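Local coordinates for uncharacterized protein Rv2277c (Mycobacterium tuberculosis, PDB 5VUG) that is of uncharacterised biological role but, as a TIM-barrel glycerophosphodiester phosphodiesterase domain, probably hydrolyses phosphoric diesters, at residues D22-A30 with Y99-P107; D61-A69 with L80-N88. All blocks are in the same frame, centred on the assembly; numbering follows the deposited sequence.

Contact 1: residues D22-A30 with Y99-P107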
loop_
_atom_site.group_PDB
_atom_site.type_symbol
_atom_site.label_atom_id
_atom_site.label_comp_id
_atom_site.label_asym_id
_atom_site.label_seq_id
_atom_site.Cartn_x
_atom_site.Cartn_y
_atom_site.Cartn_z
ATOM N N ASP A 22 12.947 25.294 16.587
ATOM C CA ASP A 22 13.214 26.319 17.590
ATOM C C ASP A 22 14.628 26.892 17.517
ATOM O O ASP A 22 14.818 28.088 17.762
ATOM C CB ASP A 22 12.990 25.744 18.992
ATOM C CG ASP A 22 11.542 25.362 19.253
ATOM O OD1 ASP A 22 10.639 25.813 18.515
ATOM O OD2 ASP A 22 11.304 24.613 20.222
ATOM N N PHE A 23 15.623 26.055 17.246
ATOM C CA PHE A 23 17.029 26.435 17.247
ATOM C C PHE A 23 17.738 25.569 16.222
ATOM O O PHE A 23 17.196 24.538 15.805
ATOM C CB PHE A 23 17.661 26.216 18.631
ATOM C CG PHE A 23 17.106 27.118 19.691
ATOM C CD1 PHE A 23 17.634 28.388 19.884
ATOM C CD2 PHE A 23 16.041 26.705 20.481
ATOM C CE1 PHE A 23 17.113 29.224 20.847
ATOM C CE2 PHE A 23 15.507 27.544 21.449
ATOM C CZ PHE A 23 16.048 28.797 21.640
ATOM N N PRO A 24 18.959 25.963 15.782
ATOM C CA PRO A 24 19.678 25.162 14.777
ATOM C C PRO A 24 19.752 23.688 15.145
ATOM O O PRO A 24 20.211 23.334 16.237
ATOM C CB PRO A 24 21.069 25.808 14.752
ATOM C CG PRO A 24 20.772 27.265 15.055
ATOM C CD PRO A 24 19.674 27.216 16.096
ATOM N N GLU A 25 19.266 22.828 14.254
ATOM C CA GLU A 25 19.129 21.419 14.592
ATOM C C GLU A 25 20.487 20.797 14.899
ATOM O O GLU A 25 21.523 21.199 14.363
ATOM C CB GLU A 25 18.450 20.661 13.454
ATOM C CG GLU A 25 19.193 20.720 12.121
ATOM C CD GLU A 25 18.549 19.846 11.085
ATOM O OE1 GLU A 25 17.406 20.141 10.694
ATOM O OE2 GLU A 25 19.177 18.854 10.673
ATOM N N ASN A 26 20.479 19.805 15.788
ATOM C CA ASN A 26 21.675 19.016 16.057
ATOM C C ASN A 26 22.854 19.861 16.564
ATOM O O ASN A 26 24.015 19.564 16.275
ATOM C CB ASN A 26 22.062 18.164 14.844
ATOM C CG ASN A 26 21.145 16.970 14.658
ATOM O OD1 ASN A 26 20.822 16.264 15.626
ATOM N ND2 ASN A 26 20.723 16.724 13.408
ATOM N N THR A 27 22.564 20.900 17.355
ATOM C CA THR A 27 23.599 21.693 18.018
ATOM C C THR A 27 23.415 21.631 19.529
ATOM O O THR A 27 22.332 21.325 20.026
ATOM C CB THR A 27 23.589 23.169 17.574
ATOM O OG1 THR A 27 22.345 23.774 17.950
ATOM C CG2 THR A 27 23.799 23.273 16.058
ATOM N N VAL A 28 24.491 21.933 20.264
ATOM C CA VAL A 28 24.396 21.981 21.726
ATOM C C VAL A 28 23.427 23.073 22.178
ATOM O O VAL A 28 22.653 22.875 23.124
ATOM C CB VAL A 28 25.788 22.099 22.377
ATOM C CG1 VAL A 28 25.667 22.401 23.887
ATOM C CG2 VAL A 28 26.584 20.809 22.131
ATOM N N LEU A 29 23.418 24.223 21.491
ATOM C CA LEU A 29 22.436 25.258 21.817
ATOM C C LEU A 29 21.018 24.699 21.763
ATOM O O LEU A 29 20.221 24.898 22.689
ATOM C CB LEU A 29 22.582 26.481 20.898
ATOM C CG LEU A 29 21.575 27.614 21.173
ATOM C CD1 LEU A 29 21.798 28.192 22.553
ATOM C CD2 LEU A 29 21.638 28.725 20.124
ATOM N N ALA A 30 20.697 23.960 20.697
ATOM C CA ALA A 30 19.360 23.387 20.585
ATOM C C ALA A 30 19.098 22.355 21.677
ATOM O O ALA A 30 18.015 22.343 22.275
ATOM C CB ALA A 30 19.164 22.765 19.204
ATOM N N TYR A 99 22.042 33.213 13.290
ATOM C CA TYR A 99 23.187 32.511 13.852
ATOM C C TYR A 99 24.447 32.606 12.997
ATOM O O TYR A 99 25.472 32.025 13.365
ATOM C CB TYR A 99 22.832 31.058 14.212
ATOM C CG TYR A 99 21.792 30.999 15.306
ATOM C CD1 TYR A 99 22.156 31.132 16.636
ATOM C CD2 TYR A 99 20.438 30.848 15.007
ATOM C CE1 TYR A 99 21.204 31.103 17.645
ATOM C CE2 TYR A 99 19.483 30.817 16.008
ATOM C CZ TYR A 99 19.871 30.941 17.327
ATOM O OH TYR A 99 18.926 30.919 18.338
ATOM N N ARG A 100 24.411 33.340 11.882
ATOM C CA ARG A 100 25.659 33.620 11.175
ATOM C C ARG A 100 26.589 34.486 12.009
ATOM O O ARG A 100 27.811 34.418 11.842
ATOM C CB ARG A 100 25.386 34.300 9.839
ATOM C CG ARG A 100 24.771 33.362 8.862
ATOM C CD ARG A 100 24.993 33.774 7.430
ATOM N NE ARG A 100 24.307 32.803 6.598
ATOM C CZ ARG A 100 24.033 32.947 5.313
ATOM N NH1 ARG A 100 24.390 34.054 4.661
ATOM N NH2 ARG A 100 23.396 31.972 4.687
ATOM N N GLN A 101 26.035 35.296 12.906
ATOM C CA GLN A 101 26.837 36.145 13.771
ATOM C C GLN A 101 26.992 35.587 15.178
ATOM O O GLN A 101 27.746 36.157 15.973
ATOM C CB GLN A 101 26.241 37.558 13.831
ATOM C CG GLN A 101 25.384 37.933 12.622
ATOM C CD GLN A 101 26.135 37.858 11.299
ATOM O OE1 GLN A 101 27.367 37.901 11.260
ATOM N NE2 GLN A 101 25.388 37.741 10.206
ATOM N N ARG A 102 26.297 34.485 15.505
ATOM C CA ARG A 102 26.403 33.824 16.808
ATOM C C ARG A 102 26.458 32.327 16.505
ATOM O O ARG A 102 25.449 31.626 16.592
ATOM C CB ARG A 102 25.228 34.173 17.727
ATOM C CG ARG A 102 25.326 33.574 19.140
ATOM C CD ARG A 102 24.375 32.388 19.346
ATOM N NE ARG A 102 24.471 31.810 20.689
ATOM C CZ ARG A 102 25.071 30.656 20.975
ATOM N NH1 ARG A 102 25.634 29.936 20.014
ATOM N NH2 ARG A 102 25.103 30.219 22.229
ATOM N N ALA A 103 27.651 31.846 16.157
ATOM C CA ALA A 103 27.787 30.508 15.593
ATOM C C ALA A 103 27.337 29.427 16.570
ATOM O O ALA A 103 27.585 29.505 17.779
ATOM C CB ALA A 103 29.233 30.249 15.176
ATOM N N THR A 104 26.651 28.420 16.025
ATOM C CA THR A 104 26.345 27.175 16.722
ATOM C C THR A 104 27.107 26.070 15.997
ATOM O O THR A 104 26.648 25.584 14.950
ATOM C CB THR A 104 24.835 26.901 16.690
ATOM O OG1 THR A 104 24.365 26.936 15.335
ATOM C CG2 THR A 104 24.067 27.943 17.501
ATOM N N PRO A 105 28.277 25.657 16.486
ATOM C CA PRO A 105 29.120 24.736 15.714
ATOM C C PRO A 105 28.567 23.319 15.697
ATOM O O PRO A 105 27.719 22.937 16.503
ATOM C CB PRO A 105 30.465 24.777 16.450
ATOM C CG PRO A 105 30.144 25.238 17.824
ATOM C CD PRO A 105 28.937 26.129 17.714
ATOM N N ILE A 106 29.086 22.522 14.768
ATOM C CA ILE A 106 28.830 21.078 14.803
ATOM C C ILE A 106 29.407 20.504 16.090
ATOM O O ILE A 106 30.613 20.650 16.338
ATOM C CB ILE A 106 29.445 20.360 13.593
ATOM C CG1 ILE A 106 28.787 20.811 12.285
ATOM C CG2 ILE A 106 29.363 18.836 13.777
ATOM C CD1 ILE A 106 29.463 20.227 11.043
ATOM N N PRO A 107 28.602 19.815 16.914
ATOM C CA PRO A 107 29.135 19.187 18.130
ATOM C C PRO A 107 29.491 17.723 17.924
ATOM O O PRO A 107 28.943 17.057 17.038
ATOM C CB PRO A 107 27.955 19.299 19.096
ATOM C CG PRO A 107 26.736 19.080 18.160
ATOM C CD PRO A 107 27.130 19.689 16.822
HETATM O O HOH W 1 16.247 30.558 17.599
HETATM O O HOH W 2 27.032 22.878 19.120
#
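L29, in the first turn of helix 28-36, packs against Y99, R102 and T104. Its CB lies beside T104 CG2, and beyond CG the two methyls diverge. CD1 comes within 3.9 Å of R102 NH2, while CD2 sits over the centre of the R102 guanidinium and also meets Y99 CE1 at 3.5 Å. CG stands anti to the backbone N (chi1 180°), which carries the fork toward the 99-107 loop. The Y99 ring is packed by P24 as well: P24 CG lies 3.9 Å from the ring centroid and 24° off its normal, a CH-pi contact over one face. The Y99 hydroxyl approaches the edge of the F23 ring, with OH 3.2 Å from F23 CD1, and a water joins that OH to the carbonyl O of D22.

T27 is the N-cap of the helix. Its OG1 accepts from A30 N at 3.2 Å, with an N-H...O angle of 161°, and donates to P24 O across the type II turn P24-T27. With OG1 so engaged, T27 meets the loop through CG2, which faces T104 CB and OG1. Farther along, V28 CG2 packs on P107 CB at 3.7 Å, and a second water bridges V28 N to P105 O. No direct hydrogen bond joins the segments; van der Waals packing, a CH-pi contact and two bridging waters hold them together. The contact fastens the start of helix 28-36 to the loop ahead of helix 109-114, beside strand 54-56, where L56 touches both N26 and P107.

Contact 2: residues D61-A69 with L80-N88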
loop_
_atom_site.group_PDB
_atom_site.type_symbol
_atom_site.label_atom_id
_atom_site.label_comp_id
_atom_site.label_asym_id
_atom_site.label_seq_id
_atom_site.Cartn_x
_atom_site.Cartn_y
_atom_site.Cartn_z
ATOM N N ASP A 61 25.267 16.519 2.809
ATOM C CA ASP A 61 26.343 17.465 2.535
ATOM C C ASP A 61 26.358 18.589 3.562
ATOM O O ASP A 61 25.306 19.089 3.981
ATOM C CB ASP A 61 26.273 18.052 1.119
ATOM C CG ASP A 61 27.608 18.628 0.667
ATOM O OD1 ASP A 61 27.894 19.824 0.952
ATOM O OD2 ASP A 61 28.385 17.872 0.041
ATOM N N LEU A 62 27.572 18.985 3.942
ATOM C CA LEU A 62 27.772 20.072 4.893
ATOM C C LEU A 62 27.209 21.404 4.402
ATOM O O LEU A 62 26.917 22.280 5.225
ATOM C CB LEU A 62 29.266 20.188 5.225
ATOM C CG LEU A 62 29.810 19.025 6.065
ATOM C CD1 LEU A 62 31.320 18.963 5.976
ATOM C CD2 LEU A 62 29.380 19.194 7.512
ATOM N N ALA A 63 27.068 21.596 3.089
ATOM C CA ALA A 63 26.579 22.881 2.607
ATOM C C ALA A 63 25.131 23.151 3.001
ATOM O O ALA A 63 24.715 24.314 3.034
ATOM C CB ALA A 63 26.731 22.978 1.086
ATOM N N THR A 64 24.351 22.114 3.300
ATOM C CA THR A 64 22.933 22.328 3.565
ATOM C C THR A 64 22.725 23.209 4.792
ATOM O O THR A 64 21.848 24.081 4.796
ATOM C CB THR A 64 22.218 20.982 3.702
ATOM O OG1 THR A 64 22.351 20.260 2.471
ATOM C CG2 THR A 64 20.736 21.181 4.009
ATOM N N LEU A 65 23.546 23.025 5.828
ATOM C CA LEU A 65 23.349 23.744 7.082
ATOM C C LEU A 65 24.580 24.484 7.598
ATOM O O LEU A 65 24.499 25.101 8.668
ATOM C CB LEU A 65 22.824 22.795 8.170
ATOM C CG LEU A 65 21.519 22.069 7.834
ATOM C CD1 LEU A 65 21.239 20.991 8.893
ATOM C CD2 LEU A 65 20.358 23.053 7.749
ATOM N N THR A 66 25.712 24.437 6.895
ATOM C CA THR A 66 26.939 25.055 7.397
ATOM C C THR A 66 27.575 25.930 6.323
ATOM O O THR A 66 27.116 26.000 5.174
ATOM C CB THR A 66 27.977 24.026 7.891
ATOM O OG1 THR A 66 28.712 23.504 6.778
ATOM C CG2 THR A 66 27.330 22.860 8.674
ATOM N N ASP A 67 28.668 26.588 6.714
ATOM C CA ASP A 67 29.480 27.370 5.797
ATOM C C ASP A 67 30.542 26.544 5.078
ATOM O O ASP A 67 31.355 27.114 4.346
ATOM C CB ASP A 67 30.101 28.575 6.512
ATOM C CG ASP A 67 30.834 28.199 7.794
ATOM O OD1 ASP A 67 30.436 27.235 8.471
ATOM O OD2 ASP A 67 31.819 28.883 8.125
ATOM N N GLY A 68 30.555 25.224 5.268
ATOM C CA GLY A 68 31.443 24.333 4.554
ATOM C C GLY A 68 30.697 23.507 3.512
ATOM O O GLY A 68 29.481 23.593 3.361
ATOM N N ALA A 69 31.463 22.686 2.788
ATOM C CA ALA A 69 30.905 21.858 1.725
ATOM C C ALA A 69 31.554 20.482 1.737
ATOM O O ALA A 69 32.731 20.339 2.072
ATOM C CB ALA A 69 31.077 22.500 0.332
ATOM N N LEU A 80 35.416 19.944 11.309
ATOM C CA LEU A 80 33.965 20.011 11.440
ATOM C C LEU A 80 33.555 20.955 12.557
ATOM O O LEU A 80 32.574 21.695 12.424
ATOM C CB LEU A 80 33.399 18.614 11.706
ATOM C CG LEU A 80 33.504 17.653 10.523
ATOM C CD1 LEU A 80 33.403 16.207 10.982
ATOM C CD2 LEU A 80 32.427 17.974 9.519
ATOM N N GLN A 81 34.285 20.934 13.674
ATOM C CA GLN A 81 33.917 21.769 14.813
ATOM C C GLN A 81 34.178 23.249 14.568
ATOM O O GLN A 81 33.735 24.083 15.368
ATOM C CB GLN A 81 34.613 21.279 16.085
ATOM C CG GLN A 81 34.089 19.946 16.590
ATOM C CD GLN A 81 34.732 19.530 17.900
ATOM O OE1 GLN A 81 35.889 19.108 17.930
ATOM N NE2 GLN A 81 33.989 19.660 18.991
ATOM N N GLN A 82 34.872 23.595 13.488
ATOM C CA GLN A 82 35.000 24.985 13.081
ATOM C C GLN A 82 33.836 25.468 12.224
ATOM O O GLN A 82 33.699 26.682 12.028
ATOM C CB GLN A 82 36.324 25.199 12.340
ATOM C CG GLN A 82 37.546 25.037 13.224
ATOM C CD GLN A 82 37.580 26.051 14.348
ATOM O OE1 GLN A 82 37.533 25.694 15.526
ATOM N NE2 GLN A 82 37.656 27.326 13.988
ATOM N N LEU A 83 32.989 24.564 11.725
ATOM C CA LEU A 83 31.873 24.960 10.876
ATOM C C LEU A 83 30.696 25.428 11.718
ATOM O O LEU A 83 30.432 24.893 12.800
ATOM C CB LEU A 83 31.433 23.804 9.973
ATOM C CG LEU A 83 32.509 23.262 9.030
ATOM C CD1 LEU A 83 31.972 22.054 8.241
ATOM C CD2 LEU A 83 33.010 24.359 8.092
ATOM N N ASN A 84 29.985 26.427 11.208
ATOM C CA ASN A 84 28.826 27.000 11.886
ATOM C C ASN A 84 27.580 26.303 11.347
ATOM O O ASN A 84 27.144 26.576 10.226
ATOM C CB ASN A 84 28.788 28.501 11.618
ATOM C CG ASN A 84 27.611 29.185 12.277
ATOM O OD1 ASN A 84 26.789 28.548 12.935
ATOM N ND2 ASN A 84 27.535 30.500 12.119
ATOM N N ALA A 85 27.002 25.397 12.151
ATOM C CA ALA A 85 25.791 24.658 11.793
ATOM C C ALA A 85 24.512 25.480 11.960
ATOM O O ALA A 85 23.408 24.938 11.810
ATOM C CB ALA A 85 25.699 23.361 12.609
ATOM N N GLY A 86 24.629 26.760 12.292
ATOM C CA GLY A 86 23.514 27.681 12.257
ATOM C C GLY A 86 23.505 28.559 11.029
ATOM O O GLY A 86 22.721 29.516 10.966
ATOM N N TRP A 87 24.347 28.251 10.043
ATOM C CA TRP A 87 24.594 29.160 8.925
ATOM C C TRP A 87 23.319 29.503 8.171
ATOM O O TRP A 87 23.150 30.641 7.713
ATOM C CB TRP A 87 25.576 28.503 7.967
ATOM C CG TRP A 87 26.108 29.409 6.908
ATOM C CD1 TRP A 87 25.782 29.410 5.577
ATOM C CD2 TRP A 87 27.091 30.427 7.082
ATOM N NE1 TRP A 87 26.502 30.376 4.915
ATOM C CE2 TRP A 87 27.312 31.014 5.818
ATOM C CE3 TRP A 87 27.806 30.903 8.184
ATOM C CZ2 TRP A 87 28.221 32.045 5.630
ATOM C CZ3 TRP A 87 28.706 31.930 7.991
ATOM C CH2 TRP A 87 28.901 32.493 6.727
ATOM N N ASN A 88 22.415 28.532 8.020
ATOM C CA ASN A 88 21.217 28.692 7.203
ATOM C C ASN A 88 19.925 28.681 8.009
ATOM O O ASN A 88 18.835 28.679 7.421
ATOM C CB ASN A 88 21.190 27.631 6.104
ATOM C CG ASN A 88 22.234 27.895 5.040
ATOM O OD1 ASN A 88 22.538 29.059 4.735
ATOM N ND2 ASN A 88 22.809 26.827 4.476
HETATM O O HOH W 3 25.647 26.945 3.094
HETATM O O HOH W 4 22.011 26.072 9.298
#
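L62 O is gripped twice from within its own segment, by T66 N and by T66 OG1 at 2.7 Å, the hydroxyl lying above the carbonyl plane. T66 OG1 also accepts from G68 N in an ST turn, thus taking part in two hydrogen bonds, and L83 CD1 rests 3.9 Å from it. Across the contact, D67 OD1 accepts from N84 N at 2.9 Å, nearly straight (166°), on the syn side of the carboxylate. With CG between the D67 backbone N and carbonyl carbon (chi1 52°), the carboxylate reaches N84 N while CB stays over the six-membered ring of W87, 3.6 Å from its centroid and 12° off the normal, a CH-pi contact.

N88 ND2 donates to T64 O at 2.9 Å. The acceptor lies close to the N88 amide plane, but ND2 stands well above the carbonyl plane of T64. One water joins A63 O, T66 O and N88 ND2; another links L65 O to N88 N. T66 CA approaches N84 O at 3.2 Å in a CA-H...O contact, and L62 meets L80 and L83 through its methyls. N84 OD1 accepts from G86 N, forming an Asx turn. The ST and Asx turns lie in facing loops joined by the D67-N84 and N88-T64 bonds; this excursion follows strand 54-56, antiparallel to barrel strand 41-48, and is consistent with the insertion that glycerophosphodiester phosphodiesterases carry in their TIM barrel.

In the fold
From the N terminus, the chain passes strand 12-16 and enters 22-30, the first side of contact 1, then continues through helix 28-36 and strands 41-48 and 54-56. Contact 2 closes a short loop of ten intervening residues, including helix 77-80, between 61-69 and 80-88. The chain then reaches 99-107 and closes contact 1 over a span of 68 residues, so contact 2 is nested inside contact 1. Their centres lie 10 Å apart, and R100 and Y99 of contact 1 probably hydrogen-bond to W87 and N84 of contact 2. Together they tie the excursion after strand 54-56 to the start of helix 28-36.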